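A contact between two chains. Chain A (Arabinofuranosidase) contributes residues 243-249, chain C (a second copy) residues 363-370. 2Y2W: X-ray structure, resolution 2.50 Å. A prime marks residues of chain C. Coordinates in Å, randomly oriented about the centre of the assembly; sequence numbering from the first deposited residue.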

# COMPACT_ATOMS: atom_id res chain seq x y z
N LEU A 243 18.77 -8.05 -1.93
CA LEU A 243 19.25 -8.19 -0.56
C LEU A 243 19.18 -9.65 -0.13
O LEU A 243 20.08 -10.15 0.55
CB LEU A 243 18.43 -7.30 0.39
CG LEU A 243 18.88 -7.13 1.85
CD1 LEU A 243 20.22 -6.41 1.94
CD2 LEU A 243 17.82 -6.39 2.64
N ALA A 244 18.12 -10.33 -0.56
CA ALA A 244 17.93 -11.74 -0.29
C ALA A 244 18.89 -12.60 -1.11
O ALA A 244 19.53 -13.51 -0.57
CB ALA A 244 16.49 -12.15 -0.57
N GLU A 245 19.00 -12.30 -2.40
CA GLU A 245 19.84 -13.07 -3.32
C GLU A 245 20.50 -12.16 -4.35
O GLU A 245 19.88 -11.76 -5.33
CB GLU A 245 19.01 -14.17 -4.00
CG GLU A 245 19.74 -14.96 -5.08
CD GLU A 245 20.88 -15.81 -4.53
OE1 GLU A 245 20.59 -16.85 -3.90
OE2 GLU A 245 22.05 -15.45 -4.75
N SER A 246 21.78 -11.84 -4.12
CA SER A 246 22.54 -10.93 -4.98
C SER A 246 22.77 -11.46 -6.40
O SER A 246 23.17 -10.71 -7.29
CB SER A 246 23.88 -10.57 -4.33
OG SER A 246 24.70 -11.71 -4.19
N GLY A 247 22.52 -12.75 -6.60
CA GLY A 247 22.69 -13.38 -7.90
C GLY A 247 21.51 -13.27 -8.85
O GLY A 247 21.54 -13.83 -9.94
N LEU A 248 20.47 -12.54 -8.44
CA LEU A 248 19.27 -12.38 -9.27
C LEU A 248 19.49 -11.40 -10.42
O LEU A 248 20.30 -10.48 -10.32
CB LEU A 248 18.06 -11.95 -8.43
CG LEU A 248 17.47 -12.91 -7.40
CD1 LEU A 248 16.26 -12.27 -6.74
CD2 LEU A 248 17.09 -14.26 -8.01
N GLU A 249 18.76 -11.61 -11.51
CA GLU A 249 18.77 -10.71 -12.65
C GLU A 249 17.37 -10.13 -12.80
O GLU A 249 16.48 -10.78 -13.35
CB GLU A 249 19.22 -11.43 -13.93
CG GLU A 249 20.57 -12.15 -13.81
CD GLU A 249 21.21 -12.45 -15.16
OE1 GLU A 249 21.38 -11.52 -15.98
OE2 GLU A 249 21.57 -13.63 -15.39
N GLY C 363 19.49 -18.61 -9.35
CA GLY C 363 19.65 -18.22 -7.95
C GLY C 363 21.05 -17.74 -7.65
O GLY C 363 21.29 -16.53 -7.59
N LEU C 364 21.97 -18.69 -7.47
CA LEU C 364 23.41 -18.48 -7.21
C LEU C 364 23.92 -18.69 -5.78
O LEU C 364 25.12 -18.88 -5.58
CB LEU C 364 23.87 -17.04 -7.50
CG LEU C 364 25.38 -16.80 -7.70
CD1 LEU C 364 25.87 -17.38 -9.03
CD2 LEU C 364 25.72 -15.32 -7.61
N HIS C 365 23.02 -18.70 -4.80
CA HIS C 365 23.37 -19.09 -3.42
C HIS C 365 22.42 -20.17 -2.89
O HIS C 365 21.22 -19.95 -2.75
CB HIS C 365 23.44 -17.89 -2.47
CG HIS C 365 24.58 -16.97 -2.75
ND1 HIS C 365 24.40 -15.68 -3.23
CD2 HIS C 365 25.92 -17.14 -2.65
CE1 HIS C 365 25.58 -15.11 -3.39
NE2 HIS C 365 26.52 -15.97 -3.05
N HIS C 366 22.99 -21.34 -2.61
CA HIS C 366 22.22 -22.52 -2.23
C HIS C 366 22.29 -22.82 -0.74
O HIS C 366 21.47 -23.60 -0.22
CB HIS C 366 22.73 -23.74 -3.01
CG HIS C 366 22.41 -23.70 -4.47
ND1 HIS C 366 21.58 -24.63 -5.07
CD2 HIS C 366 22.79 -22.85 -5.45
CE1 HIS C 366 21.47 -24.36 -6.36
NE2 HIS C 366 22.19 -23.28 -6.61
N GLU C 367 23.26 -22.22 -0.06
CA GLU C 367 23.49 -22.46 1.36
C GLU C 367 22.36 -21.91 2.24
O GLU C 367 21.79 -20.87 1.93
CB GLU C 367 24.83 -21.85 1.79
CG GLU C 367 26.05 -22.56 1.22
CD GLU C 367 26.22 -23.97 1.76
OE1 GLU C 367 26.62 -24.11 2.94
OE2 GLU C 367 25.95 -24.93 1.01
N PRO C 368 22.04 -22.63 3.33
CA PRO C 368 21.12 -22.09 4.33
C PRO C 368 21.73 -20.86 5.00
O PRO C 368 22.95 -20.78 5.15
CB PRO C 368 20.99 -23.22 5.35
CG PRO C 368 21.33 -24.45 4.59
CD PRO C 368 22.39 -24.04 3.62
N TRP C 369 20.89 -19.91 5.37
CA TRP C 369 21.34 -18.69 6.03
C TRP C 369 21.74 -19.01 7.47
O TRP C 369 21.08 -19.82 8.13
CB TRP C 369 20.25 -17.61 5.98
CG TRP C 369 19.89 -17.16 4.58
CD1 TRP C 369 20.24 -17.76 3.40
CD2 TRP C 369 19.07 -16.03 4.22
NE1 TRP C 369 19.72 -17.07 2.33
CE2 TRP C 369 18.99 -16.01 2.81
CE3 TRP C 369 18.40 -15.04 4.95
CZ2 TRP C 369 18.27 -15.02 2.11
CZ3 TRP C 369 17.69 -14.07 4.26
CH2 TRP C 369 17.64 -14.06 2.86
N PRO C 370 22.83 -18.40 7.97
CA PRO C 370 23.36 -18.72 9.30
C PRO C 370 22.42 -18.35 10.44
O PRO C 370 21.61 -17.43 10.30
CB PRO C 370 24.64 -17.87 9.38
CG PRO C 370 24.40 -16.74 8.44
CD PRO C 370 23.63 -17.34 7.31

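What brings the two backbones together? Chain A leaves its helix at Glu245 and folds into a type I beta turn that ends at Leu248, closed by a hydrogen bond from Leu248 N to Glu245 O (3.3 Å). Chain C has no regular structure here, and its Gly363′ and Leu364′ lie beside the turn; Gly247 CA and Leu364′ CA are 5.2 Å apart.

Why does Glu245 dominate the contact? It loses the most surface of any residue to the other stretch, and its carboxylate meets His365′ twice. The ring donates from His365′ ND1 to Glu245 OE2 at 2.8 Å, while the backbone His365′ N makes a weak hydrogen bond to Glu245 OE1 at 3.2 Å, its angle well short of linear. The CA-to-CB bond of Glu245 points sideways, yet with chi1 t and chi2 p the end of the side chain comes nearer to chain C. Within its own turn, Glu245 OE2 also accepts from Gly247 N (3.3 Å), so one oxygen ties the turn to the histidine. Ser246 OG sits 3.6 Å from His365′ CE1, at the ring edge.

How do the two glycines fit so closely? Gly247 CA approaches Gly363′ O at 3.5 Å in a CA-H...O contact and Leu364′ CD2 at 3.6 Å. A CB on Gly247 would point toward chain C and clash with both Leu364′ CB and Gly363′ O, so the bare backbone allows this approach. Gly363′ O also lies 3.1 Å from Glu245 OE2, but both are acceptors and no hydrogen bond joins them.

What does Trp369′ add? Its indole reaches the end of the helix, where Ala244 CB meets Trp369′ CH2 at 4.1 Å in an apolar contact. Ala244 O is closer still, 3.3 Å from Trp369′ CZ2, approaching the ring obliquely.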